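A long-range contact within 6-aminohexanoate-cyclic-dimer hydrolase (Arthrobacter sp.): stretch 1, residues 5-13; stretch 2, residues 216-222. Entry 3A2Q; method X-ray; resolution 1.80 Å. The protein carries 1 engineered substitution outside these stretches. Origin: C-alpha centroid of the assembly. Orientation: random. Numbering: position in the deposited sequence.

Stretch 1, residues 5-13: DLWQDATAQ
Stretch 2, residues 216-222: ARSVRDI

Two helix starts, more than 200 residues apart in sequence, meet here so that the side chain of Asp221 serves the first turn of the other helix. Its OD2 accepts from Ala10 N at 2.6 Å, while its OD1 takes Thr11 N at 3.0 Å and Thr11 OG1 at 2.8 Å. Chi1 of Asp221 lies between wells at -93°, with chi2 10°; Thr11 is m.

Each helix keeps its own cap as well. Asp9 (phi/psi -75/178, chi1 p, chi2 19°) precedes the helix beginning at Ala10, and its OD1 accepts from Ala12 N at 2.7 Å. Ser218 (-138/153, chi1 p) precedes the helix beginning at Val219, and its OG accepts from Asp221 N at 3.2 Å. The caps are joined, since Ser218 OG donates to Asp9 OD2 at 3.0 Å. The register sets CA of Asp9 6.3 Å from CA of Arg217, and CA of Ala10 6.2 Å from CA of Asp221.

Asp9 and Asp221 bring like charges close, OD2 to OD1 3.9 Å, but Asp9 also has a cationic partner. Arg220, extended after a p chi1 (chi2 to chi4 all t), forms a salt bridge: its NE reaches Asp9 OD2 at 2.9 Å and its NH2 reaches Asp9 OD1 at 3.3 Å. Thr11 CB covers one face of that guanidinium.

Before the first helix, Asp5 to Gln8 form a type I turn. Trp7 (chi1 t, chi2 -121°) offers its ring to Arg217, whose m, t, m chain with chi4 -81° lays the guanidinium flat on it, centres 4.4 Å apart and planes at 10°. Arg217 NH2 also donates weakly to Trp7 O at 3.3 Å. Water 2 bridges Arg217 NE and Trp7 O, at 2.9 Å and 2.8 Å from its oxygen; water 1 links Arg217 NH2 to Leu6 O.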

ATOM      1  N   ASP A   5     -16.182  19.247   7.494  1.00 49.94           N
ATOM      2  CA  ASP A   5     -15.082  19.295   6.539  1.00 47.84           C
ATOM      3  C   ASP A   5     -14.342  17.966   6.599  1.00 45.41           C
ATOM      4  O   ASP A   5     -13.608  17.698   7.548  1.00 46.08           O
ATOM      5  CB  ASP A   5     -14.132  20.448   6.877  1.00 50.57           C
ATOM      6  CG  ASP A   5     -12.911  20.486   5.972  1.00 49.61           C
ATOM      7  OD1 ASP A   5     -13.050  20.208   4.761  1.00 57.87           O
ATOM      8  OD2 ASP A   5     -11.813  20.809   6.468  1.00 56.21           O
ATOM      9  N   LEU A   6     -14.549  17.136   5.582  1.00 42.22           N
ATOM     10  CA  LEU A   6     -13.923  15.824   5.524  1.00 41.28           C
ATOM     11  C   LEU A   6     -12.449  15.844   5.119  1.00 39.89           C
ATOM     12  O   LEU A   6     -11.838  14.789   4.959  1.00 40.19           O
ATOM     13  CB  LEU A   6     -14.705  14.912   4.569  1.00 39.91           C
ATOM     14  CG  LEU A   6     -16.162  14.600   4.941  1.00 39.91           C
ATOM     15  CD1 LEU A   6     -16.769  13.672   3.902  1.00 40.53           C
ATOM     16  CD2 LEU A   6     -16.217  13.957   6.317  1.00 42.51           C
ATOM     17  N   TRP A   7     -11.871  17.031   4.956  1.00 40.12           N
ATOM     18  CA  TRP A   7     -10.462  17.116   4.582  1.00 42.45           C
ATOM     19  C   TRP A   7      -9.568  17.060   5.821  1.00 43.29           C
ATOM     20  O   TRP A   7      -8.342  17.111   5.719  1.00 48.84           O
ATOM     21  CB  TRP A   7     -10.177  18.398   3.791  1.00 39.07           C
ATOM     22  CG  TRP A   7      -8.888  18.325   3.007  1.00 37.39           C
ATOM     23  CD1 TRP A   7      -7.805  19.153   3.119  1.00 38.50           C
ATOM     24  CD2 TRP A   7      -8.550  17.357   2.002  1.00 35.25           C
ATOM     25  NE1 TRP A   7      -6.814  18.760   2.246  1.00 36.29           N
ATOM     26  CE2 TRP A   7      -7.244  17.662   1.550  1.00 31.90           C
ATOM     27  CE3 TRP A   7      -9.223  16.263   1.441  1.00 31.50           C
ATOM     28  CZ2 TRP A   7      -6.597  16.909   0.561  1.00 30.26           C
ATOM     29  CZ3 TRP A   7      -8.576  15.512   0.456  1.00 33.58           C
ATOM     30  CH2 TRP A   7      -7.276  15.842   0.030  1.00 32.28           C
ATOM     31  N   GLN A   8     -10.190  16.952   6.990  1.00 42.54           N
ATOM     32  CA  GLN A   8      -9.462  16.863   8.254  1.00 42.14           C
ATOM     33  C   GLN A   8      -8.942  15.427   8.356  1.00 40.17           C
ATOM     34  O   GLN A   8      -9.592  14.507   7.864  1.00 36.55           O
ATOM     35  CB  GLN A   8     -10.417  17.141   9.420  1.00 42.00           C
ATOM     36  CG  GLN A   8     -11.205  18.440   9.301  1.00 52.17           C
ATOM     37  CD  GLN A   8     -10.455  19.631   9.855  1.00 59.02           C
ATOM     38  OE1 GLN A   8     -10.329  19.789  11.068  1.00 65.87           O
ATOM     39  NE2 GLN A   8      -9.943  20.476   8.967  1.00 61.84           N
ATOM     40  N   ASP A   9      -7.784  15.219   8.979  1.00 39.95           N
ATOM     41  CA  ASP A   9      -7.279  13.852   9.093  1.00 38.90           C
ATOM     42  C   ASP A   9      -8.056  13.074  10.151  1.00 38.43           C
ATOM     43  O   ASP A   9      -8.956  13.616  10.790  1.00 39.32           O
ATOM     44  CB  ASP A   9      -5.768  13.825   9.391  1.00 39.16           C
ATOM     45  CG  ASP A   9      -5.406  14.465  10.714  1.00 38.13           C
ATOM     46  OD1 ASP A   9      -6.290  14.609  11.584  1.00 41.61           O
ATOM     47  OD2 ASP A   9      -4.216  14.810  10.886  1.00 40.52           O
ATOM     48  N   ALA A  10      -7.719  11.800  10.328  1.00 37.34           N
ATOM     49  CA  ALA A  10      -8.413  10.955  11.294  1.00 36.06           C
ATOM     50  C   ALA A  10      -8.320  11.474  12.726  1.00 36.71           C
ATOM     51  O   ALA A  10      -9.294  11.414  13.475  1.00 38.94           O
ATOM     52  CB  ALA A  10      -7.879   9.529  11.221  1.00 31.27           C
ATOM     53  N   THR A  11      -7.149  11.978  13.103  1.00 35.84           N
ATOM     54  CA  THR A  11      -6.951  12.496  14.447  1.00 37.54           C
ATOM     55  C   THR A  11      -7.869  13.690  14.714  1.00 39.24           C
ATOM     56  O   THR A  11      -8.496  13.773  15.771  1.00 39.42           O
ATOM     57  CB  THR A  11      -5.489  12.929  14.663  1.00 39.93           C
ATOM     58  OG1 THR A  11      -4.628  11.798  14.478  1.00 38.78           O
ATOM     59  CG2 THR A  11      -5.299  13.478  16.070  1.00 35.18           C
ATOM     60  N   ALA A  12      -7.949  14.607  13.755  1.00 37.67           N
ATOM     61  CA  ALA A  12      -8.796  15.785  13.906  1.00 37.73           C
ATOM     62  C   ALA A  12     -10.274  15.409  13.882  1.00 38.67           C
ATOM     63  O   ALA A  12     -11.078  15.991  14.609  1.00 39.27           O
ATOM     64  CB  ALA A  12      -8.489  16.799  12.811  1.00 36.74           C
ATOM     65  N   GLN A  13     -10.633  14.440  13.047  1.00 38.96           N
ATOM     66  CA  GLN A  13     -12.022  14.001  12.957  1.00 39.06           C
ATOM     67  C   GLN A  13     -12.469  13.309  14.233  1.00 41.60           C
ATOM     68  O   GLN A  13     -13.631  13.408  14.627  1.00 42.63           O
ATOM     69  CB  GLN A  13     -12.213  13.051  11.781  1.00 37.49           C
ATOM     70  CG  GLN A  13     -12.215  13.736  10.437  1.00 34.45           C
ATOM     71  CD  GLN A  13     -12.555  12.788   9.318  1.00 34.48           C
ATOM     72  OE1 GLN A  13     -13.440  11.947   9.457  1.00 35.92           O
ATOM     73  NE2 GLN A  13     -11.861  12.922   8.194  1.00 37.17           N
ATOM     74  N   ALA A 216      -3.042   7.347   4.736  1.00 27.83           N
ATOM     75  CA  ALA A 216      -3.517   8.509   5.488  1.00 27.88           C
ATOM     76  C   ALA A 216      -3.040   9.792   4.800  1.00 26.76           C
ATOM     77  O   ALA A 216      -2.296   9.742   3.822  1.00 27.04           O
ATOM     78  CB  ALA A 216      -3.001   8.463   6.931  1.00 27.30           C
ATOM     79  N   ARG A 217      -3.474  10.945   5.302  1.00 27.41           N
ATOM     80  CA  ARG A 217      -3.046  12.209   4.722  1.00 28.18           C
ATOM     81  C   ARG A 217      -2.105  12.977   5.655  1.00 28.74           C
ATOM     82  O   ARG A 217      -1.626  14.060   5.317  1.00 27.21           O
ATOM     83  CB  ARG A 217      -4.257  13.075   4.345  1.00 32.02           C
ATOM     84  CG  ARG A 217      -5.084  12.510   3.188  1.00 30.65           C
ATOM     85  CD  ARG A 217      -6.049  13.553   2.642  1.00 31.21           C
ATOM     86  NE  ARG A 217      -6.967  14.024   3.672  1.00 32.07           N
ATOM     87  CZ  ARG A 217      -8.069  13.384   4.052  1.00 26.00           C
ATOM     88  NH1 ARG A 217      -8.415  12.237   3.484  1.00 30.94           N
ATOM     89  NH2 ARG A 217      -8.815  13.887   5.022  1.00 35.94           N
ATOM     90  N   SER A 218      -1.838  12.414   6.830  1.00 28.73           N
ATOM     91  CA  SER A 218      -0.926  13.054   7.774  1.00 26.21           C
ATOM     92  C   SER A 218      -0.007  12.006   8.388  1.00 25.45           C
ATOM     93  O   SER A 218      -0.369  10.835   8.494  1.00 27.36           O
ATOM     94  CB  SER A 218      -1.695  13.767   8.890  1.00 28.17           C
ATOM     95  OG  SER A 218      -2.337  12.838   9.745  1.00 30.81           O
ATOM     96  N   VAL A 219       1.178  12.432   8.806  1.00 25.72           N
ATOM     97  CA  VAL A 219       2.124  11.503   9.401  1.00 28.71           C
ATOM     98  C   VAL A 219       1.649  11.049  10.783  1.00 29.18           C
ATOM     99  O   VAL A 219       1.898   9.911  11.190  1.00 27.42           O
ATOM    100  CB  VAL A 219       3.531  12.133   9.501  1.00 31.46           C
ATOM    101  CG1 VAL A 219       4.505  11.151  10.147  1.00 28.14           C
ATOM    102  CG2 VAL A 219       4.024  12.509   8.105  1.00 26.30           C
ATOM    103  N   ARG A 220       0.939  11.919  11.497  1.00 28.80           N
ATOM    104  CA  ARG A 220       0.471  11.539  12.822  1.00 29.47           C
ATOM    105  C   ARG A 220      -0.588  10.446  12.729  1.00 27.42           C
ATOM    106  O   ARG A 220      -0.681   9.587  13.606  1.00 30.98           O
ATOM    107  CB  ARG A 220      -0.058  12.757  13.588  1.00 28.72           C
ATOM    108  CG  ARG A 220      -1.343  13.367  13.055  1.00 31.14           C
ATOM    109  CD  ARG A 220      -1.734  14.571  13.905  1.00 33.87           C
ATOM    110  NE  ARG A 220      -3.045  15.107  13.551  1.00 35.56           N
ATOM    111  CZ  ARG A 220      -3.635  16.115  14.189  1.00 42.11           C
ATOM    112  NH1 ARG A 220      -3.028  16.699  15.214  1.00 39.40           N
ATOM    113  NH2 ARG A 220      -4.837  16.532  13.811  1.00 33.47           N
ATOM    114  N   ASP A 221      -1.382  10.470  11.662  1.00 28.09           N
ATOM    115  CA  ASP A 221      -2.410   9.452  11.467  1.00 26.61           C
ATOM    116  C   ASP A 221      -1.759   8.080  11.276  1.00 28.85           C
ATOM    117  O   ASP A 221      -2.265   7.074  11.765  1.00 28.48           O
ATOM    118  CB  ASP A 221      -3.267   9.779  10.244  1.00 28.66           C
ATOM    119  CG  ASP A 221      -4.516  10.576  10.592  1.00 32.78           C
ATOM    120  OD1 ASP A 221      -4.638  11.049  11.742  1.00 31.67           O
ATOM    121  OD2 ASP A 221      -5.377  10.735   9.702  1.00 31.51           O
ATOM    122  N   ILE A 222      -0.642   8.042  10.555  1.00 26.79           N
ATOM    123  CA  ILE A 222       0.064   6.784  10.323  1.00 26.80           C
ATOM    124  C   ILE A 222       0.610   6.254  11.646  1.00 27.28           C
ATOM    125  O   ILE A 222       0.470   5.073  11.960  1.00 26.26           O
ATOM    126  CB  ILE A 222       1.228   6.970   9.312  1.00 25.28           C
ATOM    127  CG1 ILE A 222       0.662   7.316   7.930  1.00 24.38           C
ATOM    128  CG2 ILE A 222       2.072   5.702   9.229  1.00 24.53           C
ATOM    129  CD1 ILE A 222      -0.192   6.212   7.320  1.00 24.96           C
TER
HETATM  130  O   HOH W   1     -11.113  12.143   4.995  1.00 37.29           O
HETATM  131  O   HOH W   2      -5.816  16.528   4.564  1.00 36.29           O